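Local coordinates for putative alpha-N-acetylgalactosaminidase (Bacillus halodurans C-125, PDB 3CC1), which probably removes terminal alpha-linked N-acetylgalactosamine residues from glycoconjugates, using a TIM-barrel domain and a beta-sandwich domain, at residues Y153-T158 and S164-L169; R256-E261 and N347-R352; A102-G107 and G177-K182. All coordinates share one frame; numbering follows the deposited sequence.

Of the segments in contact, helix 97-105 comes first along the chain, and contact 3 joins its last turn to residues 177-182, where the chain enters strand 180-184 of the barrel sheet; 69 residues lie between. Contact 1 is nested inside that loop: it closes a short turn between strand 152-155 and helix 162-175, the helix that leads into strand 180-184. Their nearest atoms are about 7 Å apart. Contact 2 opens only after contact 3 has closed, spans 85 residues, and ties helix 247-262 of the barrel domain to strand 345-353, the first strand of the C-terminal antiparallel sheet. Contacts 2 and 3 lie on opposite sides of the chain's centre.

Contact 1: residues Y153-T158 and S164-L169; sequences YGVDPT and SYYNSL. With SO4 (sulfate ion), chain D.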
loop_
_atom_site.group_PDB
_atom_site.type_symbol
_atom_site.label_atom_id
_atom_site.label_comp_id
_atom_site.label_asym_id
_atom_site.label_seq_id
_atom_site.Cartn_x
_atom_site.Cartn_y
_atom_site.Cartn_z
ATOM N N TYR A 153 0.629 -35.632 -8.534
ATOM C CA TYR A 153 0.094 -34.943 -9.706
ATOM C C TYR A 153 -1.381 -34.674 -9.401
ATOM O O TYR A 153 -2.001 -35.368 -8.593
ATOM C CB TYR A 153 0.161 -35.807 -10.967
ATOM C CG TYR A 153 1.559 -36.024 -11.513
ATOM C CD1 TYR A 153 2.343 -34.955 -11.901
ATOM C CD2 TYR A 153 2.070 -37.308 -11.673
ATOM C CE1 TYR A 153 3.607 -35.168 -12.438
ATOM C CE2 TYR A 153 3.326 -37.528 -12.199
ATOM C CZ TYR A 153 4.085 -36.461 -12.581
ATOM O OH TYR A 153 5.349 -36.676 -13.077
ATOM N N GLY A 154 -1.914 -33.637 -10.030
ATOM C CA GLY A 154 -3.333 -33.434 -10.080
ATOM C C GLY A 154 -4.092 -34.590 -10.692
ATOM O O GLY A 154 -3.601 -35.311 -11.552
ATOM N N VAL A 155 -5.318 -34.743 -10.218
ATOM C CA VAL A 155 -6.286 -35.626 -10.822
ATOM C C VAL A 155 -7.123 -34.785 -11.789
ATOM O O VAL A 155 -7.606 -33.694 -11.453
ATOM C CB VAL A 155 -7.161 -36.304 -9.760
ATOM C CG1 VAL A 155 -8.320 -37.062 -10.402
ATOM C CG2 VAL A 155 -6.319 -37.247 -8.894
ATOM N N ASP A 156 -7.266 -35.286 -13.000
ATOM C CA ASP A 156 -8.001 -34.606 -14.049
ATOM C C ASP A 156 -9.511 -34.887 -13.947
ATOM O O ASP A 156 -9.975 -35.983 -14.245
ATOM C CB ASP A 156 -7.468 -35.073 -15.387
ATOM C CG ASP A 156 -8.087 -34.351 -16.565
ATOM O OD1 ASP A 156 -9.171 -33.708 -16.459
ATOM O OD2 ASP A 156 -7.458 -34.465 -17.631
ATOM N N PRO A 157 -10.283 -33.874 -13.551
ATOM C CA PRO A 157 -11.691 -34.091 -13.284
ATOM C C PRO A 157 -12.496 -34.354 -14.537
ATOM O O PRO A 157 -13.680 -34.649 -14.424
ATOM C CB PRO A 157 -12.145 -32.782 -12.635
ATOM C CG PRO A 157 -11.086 -31.804 -12.907
ATOM C CD PRO A 157 -9.831 -32.539 -13.137
ATOM N N THR A 158 -11.867 -34.271 -15.709
ATOM C CA THR A 158 -12.596 -34.526 -16.955
ATOM C C THR A 158 -12.537 -35.996 -17.311
ATOM O O THR A 158 -13.165 -36.403 -18.254
ATOM C CB THR A 158 -12.073 -33.721 -18.167
ATOM O OG1 THR A 158 -10.761 -34.171 -18.535
ATOM C CG2 THR A 158 -12.039 -32.206 -17.870
ATOM N N SER A 164 -13.717 -41.902 -8.904
ATOM C CA SER A 164 -13.521 -43.210 -8.260
ATOM C C SER A 164 -12.280 -43.209 -7.391
ATOM O O SER A 164 -12.277 -43.751 -6.274
ATOM C CB SER A 164 -13.413 -44.340 -9.286
ATOM O OG SER A 164 -14.653 -44.551 -9.929
ATOM N N TYR A 165 -11.224 -42.595 -7.903
ATOM C CA TYR A 165 -9.997 -42.445 -7.119
ATOM C C TYR A 165 -10.238 -41.721 -5.812
ATOM O O TYR A 165 -9.871 -42.208 -4.745
ATOM C CB TYR A 165 -8.895 -41.744 -7.914
ATOM C CG TYR A 165 -7.653 -41.675 -7.102
ATOM C CD1 TYR A 165 -6.961 -42.833 -6.778
ATOM C CD2 TYR A 165 -7.230 -40.492 -6.542
ATOM C CE1 TYR A 165 -5.840 -42.803 -5.942
ATOM C CE2 TYR A 165 -6.093 -40.445 -5.734
ATOM C CZ TYR A 165 -5.409 -41.591 -5.414
ATOM O OH TYR A 165 -4.257 -41.524 -4.606
ATOM N N TYR A 166 -10.883 -40.564 -5.885
ATOM C CA TYR A 166 -11.154 -39.797 -4.669
ATOM C C TYR A 166 -12.100 -40.555 -3.744
ATOM O O TYR A 166 -11.933 -40.559 -2.540
ATOM C CB TYR A 166 -11.624 -38.357 -5.013
ATOM C CG TYR A 166 -10.457 -37.403 -5.262
ATOM C CD1 TYR A 166 -9.494 -37.219 -4.304
ATOM C CD2 TYR A 166 -10.313 -36.711 -6.456
ATOM C CE1 TYR A 166 -8.446 -36.351 -4.493
ATOM C CE2 TYR A 166 -9.252 -35.832 -6.663
ATOM C CZ TYR A 166 -8.326 -35.653 -5.686
ATOM O OH TYR A 166 -7.270 -34.767 -5.878
ATOM N N ASN A 167 -13.082 -41.234 -4.315
ATOM C CA ASN A 167 -13.997 -42.056 -3.529
ATOM C C ASN A 167 -13.221 -43.072 -2.719
ATOM O O ASN A 167 -13.481 -43.263 -1.525
ATOM C CB ASN A 167 -14.982 -42.812 -4.436
ATOM C CG ASN A 167 -16.073 -41.920 -4.984
ATOM O OD1 ASN A 167 -16.203 -40.751 -4.577
ATOM N ND2 ASN A 167 -16.853 -42.450 -5.919
ATOM N N SER A 168 -12.255 -43.701 -3.388
ATOM C CA SER A 168 -11.417 -44.749 -2.789
ATOM C C SER A 168 -10.563 -44.217 -1.639
ATOM O O SER A 168 -10.289 -44.936 -0.702
ATOM C CB SER A 168 -10.523 -45.448 -3.841
ATOM O OG SER A 168 -9.316 -44.735 -4.135
ATOM N N LEU A 169 -10.154 -42.946 -1.697
ATOM C CA LEU A 169 -9.308 -42.396 -0.598
ATOM C C LEU A 169 -10.157 -42.216 0.646
ATOM O O LEU A 169 -9.771 -42.581 1.759
ATOM C CB LEU A 169 -8.689 -41.044 -0.995
ATOM C CG LEU A 169 -7.689 -41.001 -2.151
ATOM C CD1 LEU A 169 -7.067 -39.612 -2.151
ATOM C CD2 LEU A 169 -6.618 -42.092 -2.001
HETATM S S SO4 D . -16.069 -42.270 -12.322
HETATM O O1 SO4 D . -17.177 -41.672 -11.584
HETATM O O2 SO4 D . -15.640 -41.495 -13.478
HETATM O O3 SO4 D . -16.471 -43.566 -12.823
HETATM O O4 SO4 D . -14.913 -42.498 -11.449
#
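Val155 meets the rings of Tyr165 and Tyr166, packing a strand of a small antiparallel sheet on helix 162-175, which leads into barrel strand 180-184. Its CB lies 3.8 Å from CE2 of Tyr166, and both methyl groups pack near that same ring carbon. CG2 also reaches the neighbouring ring, 4.1 Å from CD2 of Tyr165. With CG1 anti to the backbone N (chi1 171°), CG2 stands beside that N and can touch both tyrosines. The valine meets both rings obliquely, and its side chain and that of Tyr166 slide past each other in opposite directions. A compact, beta-branched residue suits a place in a strand that faces two large aromatics.

The next shell fixes the rings by their hydroxyls: Tyr166 OH is hydrogen-bonded to Glu198 OE2, Tyr165 OH to the carbonyl of Gly78. Met201 of helix 196-208 and Ile118 of strand 118-119 also pack on Val155. Just beyond Val155 the chain bends in an Asx turn, Asp156 OD1 accepting from Thr158 N (2.9 Å) and Thr158 OG1. Near the start of the helix, Ser164 N and OG hold a sulfate, probably from the crystallisation liquor, which Gly161 N also binds; OG lies 2.6 Å from sulfate O4.

No hydrogen bond crosses directly, but Glu198 OE2 takes both the Tyr166 hydroxyl and the Val155 amide, which probably sets the ring's position relative to the strand.

Contact 2: residues R256-E261 and N347-R352; sequences RCEVWE and NRFVYR
The carboxylate of Glu258 lies flat against the Phe349 ring and reaches on to Arg352, joining helix 247-262 of the TIM-barrel domain to strand 345-353, the first strand of the C-terminal antiparallel sheet. The carboxylate and phenyl planes are only 6° apart, so the acid group is stacked on the ring. Its methylene makes the closest approach: CG of Glu258 sits over one face as a CH-pi contact, 3.7 Å from the centroid of the Phe349 ring. With CG anti to the backbone N, the phenyl ring extends toward the helix. Glutamate suits this position because its aliphatic part can cover an aromatic face while its carboxylate, stacked toward the CE1-CZ rim, still offers OE2 to the arginine. Trp359 of the adjacent strand meets the same phenyl ring edge-to-face.

Arg352 comes to Glu258 at about a right angle. Its chain is extended from CG to NE, which carries the guanidinium across to the helix, its plane 62° from that of the carboxylate. The salt bridge is a single hydrogen bond from NH1 of Arg352 to OE2 of Glu258, 2.9 Å long and nearly straight at 164°. NH1 meets OE2 on its syn side, somewhat out of the carboxylate plane. NH2 is paired with Asp355, so two carboxylates share the arginine's charge.

Between Phe349 and Arg352 the strand has a classic beta bulge, with Val350 and Tyr351 both facing Ala358. Val350 and Arg352 also make backbone hydrogen bonds to the second subunit; Glu3 of that subunit makes a salt bridge with Arg348, and Lys262 of the same neighbouring subunit packs on Phe349. One turn on from Glu258, Glu261 OE1, which also accepts from Met2 N, takes a weak bond from a water that donates to Asn347 O over 2.6 Å.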
loop_
_atom_site.group_PDB
_atom_site.type_symbol
_atom_site.label_atom_id
_atom_site.label_comp_id
_atom_site.label_asym_id
_atom_site.label_seq_id
_atom_site.Cartn_x
_atom_site.Cartn_y
_atom_site.Cartn_z
ATOM N N ARG A 256 -4.736 -8.946 6.498
ATOM C CA ARG A 256 -5.244 -10.059 5.687
ATOM C C ARG A 256 -6.637 -10.464 6.160
ATOM O O ARG A 256 -7.525 -10.718 5.353
ATOM C CB ARG A 256 -4.284 -11.253 5.679
ATOM C CG ARG A 256 -2.881 -11.031 5.073
ATOM C CD ARG A 256 -2.927 -10.174 3.790
ATOM N NE ARG A 256 -3.778 -10.777 2.767
ATOM C CZ ARG A 256 -4.316 -10.147 1.714
ATOM N NH1 ARG A 256 -4.108 -8.843 1.509
ATOM N NH2 ARG A 256 -5.066 -10.843 0.849
ATOM N N CYS A 257 -6.847 -10.443 7.470
ATOM C CA CYS A 257 -8.182 -10.641 8.037
ATOM C C CYS A 257 -9.212 -9.598 7.630
ATOM O O CYS A 257 -10.366 -9.934 7.275
ATOM C CB CYS A 257 -8.149 -10.704 9.547
ATOM S SG CYS A 257 -7.503 -12.248 10.144
ATOM N N GLU A 258 -8.820 -8.331 7.679
ATOM C CA GLU A 258 -9.715 -7.268 7.237
ATOM C C GLU A 258 -10.110 -7.490 5.802
ATOM O O GLU A 258 -11.282 -7.414 5.489
ATOM C CB GLU A 258 -9.099 -5.876 7.330
ATOM C CG GLU A 258 -8.760 -5.437 8.740
ATOM C CD GLU A 258 -7.639 -4.337 8.748
ATOM O OE1 GLU A 258 -7.687 -3.479 7.823
ATOM O OE2 GLU A 258 -6.777 -4.350 9.667
ATOM N N VAL A 259 -9.142 -7.810 4.944
ATOM C CA VAL A 259 -9.419 -8.044 3.526
ATOM C C VAL A 259 -10.357 -9.281 3.322
ATOM O O VAL A 259 -11.304 -9.265 2.551
ATOM C CB VAL A 259 -8.076 -8.200 2.719
ATOM C CG1 VAL A 259 -8.329 -8.674 1.320
ATOM C CG2 VAL A 259 -7.308 -6.859 2.715
ATOM N N TRP A 260 -10.087 -10.341 4.057
ATOM C CA TRP A 260 -10.856 -11.558 3.989
ATOM C C TRP A 260 -12.343 -11.317 4.316
ATOM O O TRP A 260 -13.256 -11.872 3.676
ATOM C CB TRP A 260 -10.251 -12.555 4.982
ATOM C CG TRP A 260 -10.762 -13.922 4.842
ATOM C CD1 TRP A 260 -10.226 -14.941 4.079
ATOM C CD2 TRP A 260 -11.928 -14.446 5.462
ATOM N NE1 TRP A 260 -11.020 -16.062 4.195
ATOM C CE2 TRP A 260 -12.065 -15.788 5.038
ATOM C CE3 TRP A 260 -12.866 -13.922 6.350
ATOM C CZ2 TRP A 260 -13.108 -16.616 5.484
ATOM C CZ3 TRP A 260 -13.921 -14.733 6.778
ATOM C CH2 TRP A 260 -14.041 -16.068 6.328
ATOM N N GLU A 261 -12.578 -10.492 5.324
ATOM C CA GLU A 261 -13.933 -10.240 5.797
ATOM C C GLU A 261 -14.753 -9.429 4.790
ATOM O O GLU A 261 -15.968 -9.478 4.823
ATOM C CB GLU A 261 -13.957 -9.500 7.123
ATOM C CG GLU A 261 -13.443 -10.208 8.296
ATOM C CD GLU A 261 -14.288 -11.405 8.730
ATOM O OE1 GLU A 261 -15.343 -11.725 8.093
ATOM O OE2 GLU A 261 -13.857 -12.038 9.729
ATOM N N ASN A 347 -19.558 -11.204 14.429
ATOM C CA ASN A 347 -18.099 -10.978 14.420
ATOM C C ASN A 347 -17.692 -10.053 13.303
ATOM O O ASN A 347 -17.995 -10.297 12.142
ATOM C CB ASN A 347 -17.367 -12.305 14.309
ATOM C CG ASN A 347 -17.820 -13.271 15.364
ATOM O OD1 ASN A 347 -18.926 -13.786 15.281
ATOM N ND2 ASN A 347 -16.997 -13.461 16.411
ATOM N N ARG A 348 -17.045 -8.955 13.665
ATOM C CA ARG A 348 -16.874 -7.850 12.724
ATOM C C ARG A 348 -15.704 -6.937 13.038
ATOM O O ARG A 348 -15.333 -6.694 14.196
ATOM C CB ARG A 348 -18.158 -7.016 12.635
ATOM C CG ARG A 348 -18.524 -6.253 13.911
ATOM C CD ARG A 348 -19.986 -5.838 13.842
ATOM N NE ARG A 348 -20.457 -5.139 15.031
ATOM C CZ ARG A 348 -20.800 -5.723 16.155
ATOM N NH1 ARG A 348 -20.689 -7.024 16.310
ATOM N NH2 ARG A 348 -21.238 -4.995 17.152
ATOM N N PHE A 349 -15.111 -6.466 11.954
ATOM C CA PHE A 349 -14.041 -5.477 11.978
ATOM C C PHE A 349 -14.668 -4.096 12.289
ATOM O O PHE A 349 -15.640 -3.733 11.670
ATOM C CB PHE A 349 -13.325 -5.509 10.623
ATOM C CG PHE A 349 -12.338 -4.382 10.406
ATOM C CD1 PHE A 349 -11.227 -4.257 11.181
ATOM C CD2 PHE A 349 -12.540 -3.463 9.417
ATOM C CE1 PHE A 349 -10.338 -3.225 10.978
ATOM C CE2 PHE A 349 -11.642 -2.437 9.221
ATOM C CZ PHE A 349 -10.546 -2.321 10.026
ATOM N N VAL A 350 -14.131 -3.347 13.261
ATOM C CA VAL A 350 -14.725 -2.045 13.664
ATOM C C VAL A 350 -13.945 -0.846 13.097
ATOM O O VAL A 350 -14.519 0.046 12.467
ATOM C CB VAL A 350 -14.909 -1.954 15.214
ATOM C CG1 VAL A 350 -15.342 -0.571 15.648
ATOM C CG2 VAL A 350 -15.884 -3.036 15.688
ATOM N N TYR A 351 -12.646 -0.813 13.308
ATOM C CA TYR A 351 -11.847 0.272 12.809
ATOM C C TYR A 351 -10.371 -0.075 12.717
ATOM O O TYR A 351 -9.866 -0.970 13.358
ATOM C CB TYR A 351 -12.056 1.594 13.621
ATOM C CG TYR A 351 -11.414 1.670 15.002
ATOM C CD1 TYR A 351 -10.030 1.643 15.161
ATOM C CD2 TYR A 351 -12.177 1.832 16.123
ATOM C CE1 TYR A 351 -9.442 1.714 16.407
ATOM C CE2 TYR A 351 -11.591 1.949 17.394
ATOM C CZ TYR A 351 -10.218 1.902 17.520
ATOM O OH TYR A 351 -9.615 2.052 18.749
ATOM N N ARG A 352 -9.711 0.626 11.827
ATOM C CA ARG A 352 -8.274 0.681 11.868
ATOM C C ARG A 352 -7.788 2.070 11.514
ATOM O O ARG A 352 -8.180 2.642 10.490
ATOM C CB ARG A 352 -7.675 -0.324 10.895
ATOM C CG ARG A 352 -6.178 -0.197 10.852
ATOM C CD ARG A 352 -5.591 -1.404 10.161
ATOM N NE ARG A 352 -4.140 -1.448 10.289
ATOM C CZ ARG A 352 -3.408 -2.540 10.082
ATOM N NH1 ARG A 352 -3.994 -3.685 9.813
ATOM N NH2 ARG A 352 -2.081 -2.480 10.212
HETATM O O HOH W 1 -17.323 -9.846 9.666
#

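Contact 3: residues A102-G107 and G177-K182; sequences AIHDLG and GVDFVK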
loop_
_atom_site.group_PDB
_atom_site.type_symbol
_atom_site.label_atom_id
_atom_site.label_comp_id
_atom_site.label_asym_id
_atom_site.label_seq_id
_atom_site.Cartn_x
_atom_site.Cartn_y
_atom_site.Cartn_z
ATOM N N ALA A 102 -7.257 -45.524 19.546
ATOM C CA ALA A 102 -6.663 -45.042 20.793
ATOM C C ALA A 102 -7.131 -43.614 21.111
ATOM O O ALA A 102 -7.378 -43.255 22.266
ATOM C CB ALA A 102 -5.160 -45.075 20.732
ATOM N N ILE A 103 -7.219 -42.795 20.073
ATOM C CA ILE A 103 -7.594 -41.382 20.214
ATOM C C ILE A 103 -9.076 -41.307 20.611
ATOM O O ILE A 103 -9.430 -40.548 21.508
ATOM C CB ILE A 103 -7.277 -40.561 18.942
ATOM C CG1 ILE A 103 -5.730 -40.401 18.774
ATOM C CG2 ILE A 103 -7.939 -39.179 19.009
ATOM C CD1 ILE A 103 -5.316 -39.922 17.424
ATOM N N HIS A 104 -9.908 -42.113 19.947
ATOM C CA HIS A 104 -11.339 -42.176 20.234
ATOM C C HIS A 104 -11.590 -42.665 21.659
ATOM O O HIS A 104 -12.489 -42.188 22.314
ATOM C CB HIS A 104 -12.072 -43.076 19.256
ATOM C CG HIS A 104 -12.086 -42.557 17.854
ATOM N ND1 HIS A 104 -12.182 -43.387 16.761
ATOM C CD2 HIS A 104 -12.012 -41.293 17.368
ATOM C CE1 HIS A 104 -12.183 -42.651 15.658
ATOM N NE2 HIS A 104 -12.075 -41.379 15.998
ATOM N N ASP A 105 -10.749 -43.582 22.127
ATOM C CA ASP A 105 -10.857 -44.127 23.481
ATOM C C ASP A 105 -10.546 -43.068 24.504
ATOM O O ASP A 105 -10.975 -43.187 25.628
ATOM C CB ASP A 105 -9.897 -45.293 23.706
ATOM C CG ASP A 105 -10.338 -46.568 22.976
ATOM O OD1 ASP A 105 -11.527 -46.675 22.585
ATOM O OD2 ASP A 105 -9.477 -47.439 22.783
ATOM N N LEU A 106 -9.811 -42.034 24.112
ATOM C CA LEU A 106 -9.569 -40.857 25.005
ATOM C C LEU A 106 -10.705 -39.791 24.896
ATOM O O LEU A 106 -10.661 -38.734 25.529
ATOM C CB LEU A 106 -8.217 -40.206 24.688
ATOM C CG LEU A 106 -6.965 -41.025 25.016
ATOM C CD1 LEU A 106 -5.689 -40.443 24.327
ATOM C CD2 LEU A 106 -6.816 -41.129 26.531
ATOM N N GLY A 107 -11.719 -40.086 24.086
ATOM C CA GLY A 107 -12.808 -39.163 23.829
ATOM C C GLY A 107 -12.438 -38.030 22.878
ATOM O O GLY A 107 -13.040 -36.958 22.917
ATOM N N GLY A 177 -11.088 -44.791 10.512
ATOM C CA GLY A 177 -11.728 -44.032 11.584
ATOM C C GLY A 177 -11.344 -42.562 11.676
ATOM O O GLY A 177 -11.394 -41.963 12.765
ATOM N N VAL A 178 -10.949 -41.991 10.540
ATOM C CA VAL A 178 -10.593 -40.577 10.423
ATOM C C VAL A 178 -11.854 -39.710 10.595
ATOM O O VAL A 178 -12.927 -40.055 10.075
ATOM C CB VAL A 178 -9.904 -40.271 9.065
ATOM C CG1 VAL A 178 -9.735 -38.783 8.850
ATOM C CG2 VAL A 178 -8.527 -41.000 8.959
ATOM N N ASP A 179 -11.718 -38.591 11.329
ATOM C CA ASP A 179 -12.854 -37.678 11.608
ATOM C C ASP A 179 -12.752 -36.323 10.929
ATOM O O ASP A 179 -13.736 -35.589 10.834
ATOM C CB ASP A 179 -12.987 -37.460 13.130
ATOM C CG ASP A 179 -13.030 -38.760 13.872
ATOM O OD1 ASP A 179 -13.929 -39.569 13.545
ATOM O OD2 ASP A 179 -12.125 -39.019 14.695
ATOM N N PHE A 180 -11.546 -36.009 10.475
ATOM C CA PHE A 180 -11.199 -34.714 9.918
ATOM C C PHE A 180 -10.112 -34.895 8.843
ATOM O O PHE A 180 -9.084 -35.544 9.067
ATOM C CB PHE A 180 -10.722 -33.828 11.077
ATOM C CG PHE A 180 -10.180 -32.477 10.693
ATOM C CD1 PHE A 180 -8.846 -32.312 10.339
ATOM C CD2 PHE A 180 -10.954 -31.358 10.814
ATOM C CE1 PHE A 180 -8.327 -31.038 10.033
ATOM C CE2 PHE A 180 -10.439 -30.088 10.501
ATOM C CZ PHE A 180 -9.119 -29.940 10.124
ATOM N N VAL A 181 -10.344 -34.303 7.680
ATOM C CA VAL A 181 -9.358 -34.270 6.579
ATOM C C VAL A 181 -9.186 -32.806 6.087
ATOM O O VAL A 181 -10.171 -32.137 5.722
ATOM C CB VAL A 181 -9.751 -35.195 5.413
ATOM C CG1 VAL A 181 -8.750 -35.046 4.275
ATOM C CG2 VAL A 181 -9.822 -36.669 5.856
ATOM N N LYS A 182 -7.948 -32.303 6.147
ATOM C CA LYS A 182 -7.595 -31.022 5.535
ATOM C C LYS A 182 -6.829 -31.300 4.246
ATOM O O LYS A 182 -5.865 -32.057 4.249
ATOM C CB LYS A 182 -6.738 -30.163 6.467
ATOM C CG LYS A 182 -6.359 -28.782 5.871
ATOM C CD LYS A 182 -6.481 -27.661 6.876
ATOM C CE LYS A 182 -6.208 -26.273 6.189
#
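His104 reaches from the last turn of helix 97-105 to Asp179 and Gly177. The bond to its CB is directed at residues 177-182, and CG, beside the backbone N (chi1 -66°), turns the ring edge-on to them. On one side of the ring's tip CD2 passes 3.5 Å from OD2 of Asp179; on the other CE1 comes to 3.1 Å from the carbonyl O of Gly177. Between them NE2 donates to OD2 of Asp179 over 2.7 Å, in a bond of 163°. The acceptor uses its syn lone pair and lies in the ring plane, although the ring and carboxylate planes are 51° apart.

This joins an outer helix of the TIM barrel to the entrance of strand 180-184, in the sheet that forms the barrel wall. Gly177, just after helix 162-175, closes it with a Schellman motif; its positive phi favours glycine, and a CB there would come 3.5 Å from CE1 of His104. With an alanine at His104, Asp179 OD2 would probably be left with the Phe110 amide but no imidazole donor, and a gap would be likely to open beside Gly177. Asp179 OD1 forms a salt bridge with Arg211.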